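Side-chain contacts in malonyl-CoA decarboxylase (Rhodopseudomonas palustris, PDB 4KSA), which probably decarboxylates malonyl-CoA to acetyl-CoA and carbon dioxide: residues A[207-210]-A[215-218]; A[178-183]-A[200-205]. All coordinates share one frame; numbering follows the deposited sequence.

Contact 1. Residues A[207-210]-A[215-218]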
ATOM      1  N   ALA A 207      23.621   9.223  11.781  1.00 80.17           N
ATOM      2  CA  ALA A 207      24.065  10.552  12.167  1.00 77.55           C
ATOM      3  C   ALA A 207      23.941  11.480  10.960  1.00 76.39           C
ATOM      4  O   ALA A 207      23.278  12.515  11.026  1.00 76.59           O
ATOM      5  CB  ALA A 207      25.507  10.501  12.648  1.00 77.31           C
ATOM      6  N   ARG A 208      24.569  11.092   9.854  1.00 73.57           N
ATOM      7  CA  ARG A 208      24.538  11.886   8.635  1.00 70.96           C
ATOM      8  C   ARG A 208      23.128  12.205   8.141  1.00 68.75           C
ATOM      9  O   ARG A 208      22.939  13.189   7.434  1.00 69.33           O
ATOM     10  CB  ARG A 208      25.345  11.177   7.538  1.00 73.66           C
ATOM     11  CG  ARG A 208      25.188  11.751   6.121  1.00 75.69           C
ATOM     12  CD  ARG A 208      23.982  11.147   5.413  1.00 77.26           C
ATOM     13  NE  ARG A 208      23.711  11.739   4.105  1.00 78.67           N
ATOM     14  CZ  ARG A 208      23.300  12.988   3.912  1.00 79.35           C
ATOM     15  NH1 ARG A 208      23.075  13.430   2.681  1.00 80.27           N
ATOM     16  NH2 ARG A 208      23.123  13.798   4.946  1.00 79.52           N
ATOM     17  N   LEU A 209      22.139  11.395   8.511  1.00 66.04           N
ATOM     18  CA  LEU A 209      20.765  11.648   8.070  1.00 63.98           C
ATOM     19  C   LEU A 209      19.889  12.298   9.125  1.00 63.90           C
ATOM     20  O   LEU A 209      18.803  12.773   8.815  1.00 64.23           O
ATOM     21  CB  LEU A 209      20.084  10.354   7.631  1.00 62.14           C
ATOM     22  CG  LEU A 209      20.549   9.597   6.391  1.00 60.78           C
ATOM     23  CD1 LEU A 209      19.663   8.371   6.224  1.00 58.25           C
ATOM     24  CD2 LEU A 209      20.484  10.487   5.164  1.00 56.57           C
ATOM     25  N   ALA A 210      20.356  12.308  10.367  1.00 64.15           N
ATOM     26  CA  ALA A 210      19.606  12.890  11.479  1.00 65.19           C
ATOM     27  C   ALA A 210      19.298  14.395  11.388  1.00 66.59           C
ATOM     28  O   ALA A 210      18.138  14.803  11.481  1.00 67.15           O
ATOM     29  CB  ALA A 210      20.332  12.602  12.779  1.00 64.15           C
ATOM     30  N   ARG A 215      18.635  16.630   3.866  1.00 58.93           N
ATOM     31  CA  ARG A 215      17.634  15.780   3.222  1.00 58.47           C
ATOM     32  C   ARG A 215      18.172  15.212   1.927  1.00 57.90           C
ATOM     33  O   ARG A 215      18.566  15.973   1.055  1.00 60.51           O
ATOM     34  CB  ARG A 215      16.387  16.584   2.858  1.00 57.68           C
ATOM     35  CG  ARG A 215      15.621  17.125   4.014  1.00 59.58           C
ATOM     36  CD  ARG A 215      14.269  16.459   4.123  1.00 61.67           C
ATOM     37  NE  ARG A 215      13.381  17.214   5.001  1.00 63.87           N
ATOM     38  CZ  ARG A 215      13.704  17.605   6.233  1.00 65.63           C
ATOM     39  NH1 ARG A 215      14.899  17.310   6.736  1.00 63.57           N
ATOM     40  NH2 ARG A 215      12.836  18.302   6.960  1.00 66.31           N
ATOM     41  N   CYS A 216      18.192  13.893   1.778  1.00 56.80           N
ATOM     42  CA  CYS A 216      18.648  13.317   0.512  1.00 55.99           C
ATOM     43  C   CYS A 216      17.540  12.501  -0.111  1.00 52.98           C
ATOM     44  O   CYS A 216      16.711  11.909   0.579  1.00 53.99           O
ATOM     45  CB  CYS A 216      19.890  12.463   0.693  1.00 56.65           C
ATOM     46  SG  CYS A 216      19.898  11.619   2.231  1.00 65.81           S
ATOM     47  N   TYR A 217      17.526  12.493  -1.432  1.00 49.49           N
ATOM     48  CA  TYR A 217      16.511  11.789  -2.173  1.00 46.51           C
ATOM     49  C   TYR A 217      17.107  10.724  -3.076  1.00 46.67           C
ATOM     50  O   TYR A 217      18.327  10.677  -3.310  1.00 45.60           O
ATOM     51  CB  TYR A 217      15.719  12.800  -2.980  1.00 46.25           C
ATOM     52  CG  TYR A 217      15.066  13.824  -2.087  1.00 50.14           C
ATOM     53  CD1 TYR A 217      13.820  13.576  -1.511  1.00 51.11           C
ATOM     54  CD2 TYR A 217      15.729  15.004  -1.736  1.00 50.51           C
ATOM     55  CE1 TYR A 217      13.253  14.466  -0.605  1.00 51.45           C
ATOM     56  CE2 TYR A 217      15.163  15.903  -0.821  1.00 51.77           C
ATOM     57  CZ  TYR A 217      13.927  15.623  -0.259  1.00 51.76           C
ATOM     58  OH  TYR A 217      13.365  16.468   0.673  1.00 53.51           O
ATOM     59  N   GLY A 218      16.238   9.846  -3.563  1.00 44.14           N
ATOM     60  CA  GLY A 218      16.687   8.793  -4.439  1.00 40.15           C
ATOM     61  C   GLY A 218      15.701   8.586  -5.558  1.00 39.51           C
ATOM     62  O   GLY A 218      14.508   8.843  -5.397  1.00 39.17           O
TER
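On the last part of helix 202-209, beside the face of the central mixed sheet, R208 and L209 close on C216 of strand 214-220, the strand that follows the helix within the C-terminal domain, whose family belongs to the acetyltransferase-like clan. The backbones stay well apart, the nearest CA atoms being those of L209 and R215 at 7.1 Å, and the three side chains bridge them. C216 directs its CB at the helix, with SG set between the backbone N and the carbonyl carbon (chi1 34°), and the sulfur is the shared meeting point. R208 reaches it with the end of its chain: CG is anti to the backbone N, the chain bends at chi2 (-86°), and the guanidinium lies with one face over the sulfur. Within that group NH1 is nearest, 3.7 Å from C216 SG and 3.9 Å from C216 CB. L209 turns one methyl branch, CD2, to the sulfur; its modelled spacing of 3.2 Å from C216 SG is doubtful at this resolution. R215 and Y217, the strand neighbours of C216, send their side chains to the other face of the sheet, where helix 284-295 packs. No hydrogen bond links 207-210 with 215-218. The charge of R208 is met instead by E233 of the adjacent strand 230-237, which takes a salt bridge from NH1, while E194 forms a long, weak ion pair with NE. Thiol and methyl thus supply a mainly apolar bed, and the E233 bridge probably keeps the buried guanidinium lying over the sulfur.

Contact 2. Residues A[178-183]-A[200-205]; sequences IDWTTP and HDWDDL
W202 and L205, one helical turn apart, both meet the benzo edge of W180, which projects from the turn that follows strand 174-178. Segment 200-205 starts in a loop, where the backbone N of H200 makes a weak hydrogen bond to D204 OD2. D201 then takes the N-cap position of helix 202-209: its OD1 accepts from D203 N at 2.7 Å, the donor standing on the anti side of the carboxylate and 35° out of its plane. W202 opens the helix and points at the turn. Its CE3 lies 4.1 Å from W180 CH2, which comes up at the edge of the W202 ring, and the two side chains cross obliquely rather than stacking. The ring of W202 stacks instead on W202 of the second subunit. L205, with CG anti to the backbone N (chi1 -161°), thereby carries CD1 to the edge of the W180 ring, near its plane and 4.1 Å from CZ3; I191 and I199 also pack on this leucine. Across from the helix, D179 to T182 form a type I beta turn closed by T182 N to D179 O at 2.9 Å. The D179 carboxylate adds to this: OD1 accepts from T181 OG1 at 2.7 Å with its syn lone pair, and from T181 N, an Asx turn. W180 NE1, on the pyrrole side of the indole, donates to E188 OE1 of the second subunit. One tryptophan therefore uses its apolar benzo edge within its own chain and its polar N-H between chains, which couples this turn-to-helix packing to the subunit interface.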
ATOM      1  N   ILE A 178      15.061   9.637   1.302  1.00 36.20           N
ATOM      2  CA  ILE A 178      15.853   8.621   1.957  1.00 34.80           C
ATOM      3  C   ILE A 178      16.186   9.105   3.357  1.00 37.33           C
ATOM      4  O   ILE A 178      16.798  10.164   3.547  1.00 39.11           O
ATOM      5  CB  ILE A 178      17.137   8.339   1.153  1.00 33.02           C
ATOM      6  CG1 ILE A 178      16.745   7.762  -0.211  1.00 30.57           C
ATOM      7  CG2 ILE A 178      18.065   7.432   1.931  1.00 27.71           C
ATOM      8  CD1 ILE A 178      17.897   7.391  -1.076  1.00 31.90           C
ATOM      9  N   ASP A 179      15.753   8.338   4.344  1.00 36.03           N
ATOM     10  CA  ASP A 179      15.992   8.699   5.718  1.00 36.26           C
ATOM     11  C   ASP A 179      16.019   7.442   6.569  1.00 36.79           C
ATOM     12  O   ASP A 179      16.105   6.331   6.039  1.00 37.31           O
ATOM     13  CB  ASP A 179      14.909   9.665   6.212  1.00 38.82           C
ATOM     14  CG  ASP A 179      13.509   9.111   6.046  1.00 42.72           C
ATOM     15  OD1 ASP A 179      13.267   7.988   6.529  1.00 47.07           O
ATOM     16  OD2 ASP A 179      12.649   9.790   5.436  1.00 44.08           O
ATOM     17  N   TRP A 180      15.947   7.634   7.881  1.00 35.53           N
ATOM     18  CA  TRP A 180      15.989   6.554   8.850  1.00 36.18           C
ATOM     19  C   TRP A 180      14.771   5.622   8.771  1.00 35.58           C
ATOM     20  O   TRP A 180      14.792   4.511   9.329  1.00 34.85           O
ATOM     21  CB  TRP A 180      16.127   7.126  10.272  1.00 39.37           C
ATOM     22  CG  TRP A 180      16.758   6.168  11.231  1.00 41.98           C
ATOM     23  CD1 TRP A 180      16.263   5.763  12.437  1.00 43.56           C
ATOM     24  CD2 TRP A 180      17.994   5.470  11.048  1.00 43.08           C
ATOM     25  NE1 TRP A 180      17.116   4.849  13.017  1.00 44.90           N
ATOM     26  CE2 TRP A 180      18.188   4.652  12.186  1.00 43.77           C
ATOM     27  CE3 TRP A 180      18.958   5.455  10.032  1.00 42.36           C
ATOM     28  CZ2 TRP A 180      19.305   3.827  12.336  1.00 44.24           C
ATOM     29  CZ3 TRP A 180      20.070   4.636  10.179  1.00 43.75           C
ATOM     30  CH2 TRP A 180      20.235   3.832  11.325  1.00 44.16           C
ATOM     31  N   THR A 181      13.711   6.057   8.093  1.00 32.43           N
ATOM     32  CA  THR A 181      12.564   5.178   7.956  1.00 33.66           C
ATOM     33  C   THR A 181      12.685   4.393   6.668  1.00 34.62           C
ATOM     34  O   THR A 181      11.793   3.601   6.336  1.00 37.49           O
ATOM     35  CB  THR A 181      11.216   5.897   7.918  1.00 31.51           C
ATOM     36  OG1 THR A 181      11.022   6.489   6.634  1.00 32.87           O
ATOM     37  CG2 THR A 181      11.154   6.921   8.981  1.00 30.24           C
ATOM     38  N   THR A 182      13.772   4.619   5.932  1.00 33.35           N
ATOM     39  CA  THR A 182      14.000   3.887   4.691  1.00 32.55           C
ATOM     40  C   THR A 182      14.451   2.480   5.072  1.00 30.10           C
ATOM     41  O   THR A 182      15.070   2.296   6.112  1.00 29.36           O
ATOM     42  CB  THR A 182      15.096   4.585   3.816  1.00 34.80           C
ATOM     43  OG1 THR A 182      14.507   5.663   3.073  1.00 35.21           O
ATOM     44  CG2 THR A 182      15.762   3.581   2.845  1.00 33.81           C
ATOM     45  N   PRO A 183      14.120   1.469   4.249  1.00 30.79           N
ATOM     46  CA  PRO A 183      14.525   0.086   4.543  1.00 31.37           C
ATOM     47  C   PRO A 183      16.043  -0.063   4.669  1.00 31.52           C
ATOM     48  O   PRO A 183      16.794   0.474   3.863  1.00 31.55           O
ATOM     49  CB  PRO A 183      13.965  -0.694   3.349  1.00 28.77           C
ATOM     50  CG  PRO A 183      12.733   0.060   3.013  1.00 26.10           C
ATOM     51  CD  PRO A 183      13.165   1.500   3.120  1.00 29.75           C
ATOM     52  N   HIS A 200      30.954   5.090   7.843  1.00107.80           N
ATOM     53  CA  HIS A 200      31.518   3.784   8.202  1.00106.95           C
ATOM     54  C   HIS A 200      30.421   2.769   8.523  1.00104.84           C
ATOM     55  O   HIS A 200      30.051   1.964   7.669  1.00103.77           O
ATOM     56  CB  HIS A 200      32.456   3.927   9.407  1.00109.09           C
ATOM     57  CG  HIS A 200      33.862   4.291   9.038  1.00111.14           C
ATOM     58  ND1 HIS A 200      34.168   5.369   8.234  1.00111.83           N
ATOM     59  CD2 HIS A 200      35.044   3.713   9.358  1.00111.42           C
ATOM     60  CE1 HIS A 200      35.478   5.436   8.072  1.00111.66           C
ATOM     61  NE2 HIS A 200      36.032   4.443   8.744  1.00111.85           N
ATOM     62  N   ASP A 201      29.918   2.782   9.754  1.00103.02           N
ATOM     63  CA  ASP A 201      28.846   1.862  10.113  1.00101.45           C
ATOM     64  C   ASP A 201      27.509   2.597  10.084  1.00100.56           C
ATOM     65  O   ASP A 201      27.363   3.615   9.406  1.00 99.64           O
ATOM     66  CB  ASP A 201      29.079   1.212  11.493  1.00100.19           C
ATOM     67  CG  ASP A 201      29.269   2.223  12.607  1.00 99.28           C
ATOM     68  OD1 ASP A 201      28.615   3.285  12.582  1.00 99.15           O
ATOM     69  OD2 ASP A 201      30.063   1.938  13.528  1.00 98.62           O
ATOM     70  N   TRP A 202      26.533   2.089  10.823  1.00 99.90           N
ATOM     71  CA  TRP A 202      25.219   2.706  10.842  1.00 99.34           C
ATOM     72  C   TRP A 202      25.103   3.977  11.685  1.00 99.20           C
ATOM     73  O   TRP A 202      24.202   4.790  11.473  1.00 98.68           O
ATOM     74  CB  TRP A 202      24.184   1.668  11.271  1.00 98.21           C
ATOM     75  CG  TRP A 202      24.108   0.545  10.285  1.00 97.24           C
ATOM     76  CD1 TRP A 202      24.954  -0.522  10.184  1.00 96.21           C
ATOM     77  CD2 TRP A 202      23.179   0.424   9.201  1.00 96.68           C
ATOM     78  NE1 TRP A 202      24.613  -1.297   9.106  1.00 95.36           N
ATOM     79  CE2 TRP A 202      23.527  -0.741   8.483  1.00 96.33           C
ATOM     80  CE3 TRP A 202      22.088   1.189   8.766  1.00 96.15           C
ATOM     81  CZ2 TRP A 202      22.820  -1.164   7.351  1.00 96.32           C
ATOM     82  CZ3 TRP A 202      21.386   0.771   7.643  1.00 96.80           C
ATOM     83  CH2 TRP A 202      21.755  -0.398   6.948  1.00 96.76           C
ATOM     84  N   ASP A 203      26.023   4.151  12.628  1.00 99.17           N
ATOM     85  CA  ASP A 203      26.027   5.332  13.485  1.00 98.96           C
ATOM     86  C   ASP A 203      26.330   6.566  12.637  1.00 98.23           C
ATOM     87  O   ASP A 203      25.824   7.657  12.905  1.00 98.25           O
ATOM     88  CB  ASP A 203      27.084   5.175  14.577  1.00100.28           C
ATOM     89  CG  ASP A 203      26.821   3.976  15.470  1.00100.85           C
ATOM     90  OD1 ASP A 203      27.789   3.448  16.063  1.00101.23           O
ATOM     91  OD2 ASP A 203      25.645   3.567  15.582  1.00100.58           O
ATOM     92  N   ASP A 204      27.157   6.378  11.613  1.00 96.80           N
ATOM     93  CA  ASP A 204      27.533   7.456  10.703  1.00 95.36           C
ATOM     94  C   ASP A 204      26.343   7.836   9.836  1.00 93.97           C
ATOM     95  O   ASP A 204      25.954   9.002   9.767  1.00 94.49           O
ATOM     96  CB  ASP A 204      28.671   7.007   9.788  1.00 96.34           C
ATOM     97  CG  ASP A 204      29.938   6.694  10.541  1.00 97.00           C
ATOM     98  OD1 ASP A 204      29.859   5.994  11.574  1.00 97.97           O
ATOM     99  OD2 ASP A 204      31.016   7.140  10.092  1.00 97.09           O
ATOM    100  N   LEU A 205      25.783   6.833   9.165  1.00 91.64           N
ATOM    101  CA  LEU A 205      24.641   7.022   8.281  1.00 88.87           C
ATOM    102  C   LEU A 205      23.478   7.631   9.068  1.00 87.07           C
ATOM    103  O   LEU A 205      22.900   8.637   8.647  1.00 85.45           O
ATOM    104  CB  LEU A 205      24.249   5.667   7.654  1.00 88.35           C
ATOM    105  CG  LEU A 205      23.387   5.551   6.385  1.00 86.18           C
ATOM    106  CD1 LEU A 205      21.932   5.773   6.719  1.00 85.99           C
ATOM    107  CD2 LEU A 205      23.863   6.540   5.338  1.00 85.55           C
TER

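Overall arrangement
Contacts 1 and 2 share helix 202-209: its first turn takes part in contact 2, its last residues in contact 1, and their centres lie 8 Å apart. They also join directly. C216 O probably accepts a hydrogen bond from I178 N at 2.9 Å, linking strand 214-220 to I178, and L209 CD1 packs 3.7 Å from D179 CA. I178 CD1 adds a contact with G218 CA at 3.8 Å. Together they seat the helix beside the edge of the sheet formed by strands 174-178 and 214-220. Contact 2 also reaches the second subunit, whereas no other chain touches the segments of contact 1. Both lie away from H162, the magnesium-binding residue.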